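Local coordinates for 2,5-dihydroxypyridine 5,6-dioxygenase (Pseudomonas putida KT2440, PDB 7CUP), which uses iron to cleave the ring of 2,5-dihydroxypyridine with dioxygen between carbons 5 and 6, yielding N-formylmaleamate in aerobic nicotinate degradation, at residues T135-D138 with K139-V142. Sequence-based numbering, arbitrary orientation.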
loop_
_atom_site.group_PDB
_atom_site.type_symbol
_atom_site.label_atom_id
_atom_site.label_comp_id
_atom_site.label_asym_id
_atom_site.label_seq_id
_atom_site.Cartn_x
_atom_site.Cartn_y
_atom_site.Cartn_z
ATOM N N THR A 135 -12.066 5.617 -32.338
ATOM C CA THR A 135 -11.609 5.596 -33.759
ATOM C C THR A 135 -12.007 6.907 -34.450
ATOM O O THR A 135 -13.041 7.484 -34.096
ATOM C CB THR A 135 -12.157 4.378 -34.522
ATOM O OG1 THR A 135 -13.583 4.444 -34.608
ATOM C CG2 THR A 135 -11.718 3.061 -33.916
ATOM N N GLU A 136 -11.177 7.376 -35.376
ATOM C CA GLU A 136 -11.517 8.466 -36.334
ATOM C C GLU A 136 -12.840 8.124 -37.031
ATOM O O GLU A 136 -13.645 9.016 -37.232
ATOM C CB GLU A 136 -10.362 8.644 -37.321
ATOM C CG GLU A 136 -9.032 8.879 -36.615
ATOM C CD GLU A 136 -7.925 9.606 -37.370
ATOM O OE1 GLU A 136 -8.128 10.767 -37.734
ATOM O OE2 GLU A 136 -6.840 9.028 -37.520
ATOM N N ASP A 137 -13.069 6.854 -37.337
ATOM C CA ASP A 137 -14.293 6.399 -38.042
ATOM C C ASP A 137 -15.513 6.639 -37.148
ATOM O O ASP A 137 -16.565 7.072 -37.686
ATOM C CB ASP A 137 -14.129 4.960 -38.527
ATOM C CG ASP A 137 -14.820 4.747 -39.865
ATOM O OD1 ASP A 137 -15.919 4.139 -39.850
ATOM O OD2 ASP A 137 -14.284 5.247 -40.897
ATOM N N ASP A 138 -15.399 6.431 -35.828
ATOM C CA ASP A 138 -16.536 6.729 -34.926
ATOM C C ASP A 138 -16.886 8.215 -35.079
ATOM O O ASP A 138 -18.069 8.539 -35.130
ATOM C CB ASP A 138 -16.253 6.346 -33.464
ATOM C CG ASP A 138 -16.352 4.847 -33.176
ATOM O OD1 ASP A 138 -16.775 4.087 -34.083
ATOM O OD2 ASP A 138 -15.975 4.431 -32.052
ATOM N N LYS A 139 -15.896 9.093 -35.039
ATOM C CA LYS A 139 -16.098 10.564 -35.133
ATOM C C LYS A 139 -16.811 10.893 -36.452
ATOM O O LYS A 139 -17.788 11.684 -36.424
ATOM C CB LYS A 139 -14.763 11.303 -35.089
ATOM C CG LYS A 139 -14.918 12.810 -35.020
ATOM C CD LYS A 139 -13.681 13.551 -35.417
ATOM C CE LYS A 139 -13.887 15.041 -35.383
ATOM N NZ LYS A 139 -12.573 15.723 -35.457
ATOM N N ARG A 140 -16.324 10.313 -37.545
ATOM C CA ARG A 140 -16.907 10.537 -38.894
ATOM C C ARG A 140 -18.412 10.227 -38.838
ATOM O O ARG A 140 -19.224 11.104 -39.236
ATOM C CB ARG A 140 -16.158 9.717 -39.954
ATOM C CG ARG A 140 -16.632 9.986 -41.379
ATOM C CD ARG A 140 -16.100 9.025 -42.422
ATOM N NE ARG A 140 -16.360 7.609 -42.141
ATOM C CZ ARG A 140 -17.540 6.999 -42.257
ATOM N NH1 ARG A 140 -18.624 7.659 -42.628
ATOM N NH2 ARG A 140 -17.646 5.721 -41.963
ATOM N N ARG A 141 -18.785 9.044 -38.341
ATOM C CA ARG A 141 -20.192 8.569 -38.344
ATOM C C ARG A 141 -21.041 9.506 -37.479
ATOM O O ARG A 141 -22.166 9.862 -37.884
ATOM C CB ARG A 141 -20.269 7.104 -37.901
ATOM C CG ARG A 141 -19.611 6.138 -38.877
ATOM C CD ARG A 141 -19.827 4.654 -38.587
ATOM N NE ARG A 141 -19.331 4.321 -37.252
ATOM C CZ ARG A 141 -20.090 4.277 -36.154
ATOM N NH1 ARG A 141 -21.390 4.495 -36.223
ATOM N NH2 ARG A 141 -19.551 4.024 -34.973
ATOM N N VAL A 142 -20.522 9.928 -36.331
ATOM C CA VAL A 142 -21.278 10.779 -35.361
ATOM C C VAL A 142 -21.503 12.187 -35.942
ATOM O O VAL A 142 -22.595 12.771 -35.686
ATOM C CB VAL A 142 -20.558 10.832 -34.002
ATOM C CG1 VAL A 142 -21.123 11.912 -33.087
ATOM C CG2 VAL A 142 -20.570 9.461 -33.336
HETATM O O HOH W 1 -16.907 3.184 -37.236
#
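Arg140 N, Arg141 N and Val142 N donate to the carbonyls of Glu136, Asp137 and Asp138, the i to i+4 ladder of an α-helix in its opening turns, while the bond from Lys139 N to Thr135 O is weak. Thr135 is the N-cap: its OG1 accepts from Asp138 N at 3.0 Å. Two aspartates of this first turn each pair with an arginine three residues on. Asp138 and Arg141 lie side by side; NH2 of Arg141 reaches OD1 of Asp138 at 2.9 Å. The oxygen sits at the guanidinium edge, in its plane, but is met from above the carboxylate, the two planes standing nearly perpendicular at 89°. The Arg141 chain bends at chi3 (-58°), which turns the guanidinium back toward the acid. Asp137 and Arg140 form a looser salt bridge, with Arg140 NH2 3.2 Å from Asp137 OD1 and a weak bond from Arg140 NE to OD2 of Asp137. A water ties the pairs together, donating to Asp137 OD1 and Asp138 OD1 and accepting from Arg141 NE at 2.7 Å. The two carboxylates, at the N-terminal end of the helix, are probably also stabilised by its dipole. A leucine in place of Arg141 would probably leave Asp138 OD1 without its ionic mate in the helix and the water without the N-H of Arg141 that it accepts from. The polar ends fasten helix 136-151 to its surroundings: Asp138 OD2 bridges to Arg273 and bonds Gln271, and Arg141 NH2 reaches Leu270 O, all just beyond strand 263-269. Lys139 pairs with Asp182 in the loop between strands 175-177 and 187-189, whereas Arg140 and Arg141 bond the carbonyls of Glu346 and Ser347 in the C-terminal tail after strand 340-341.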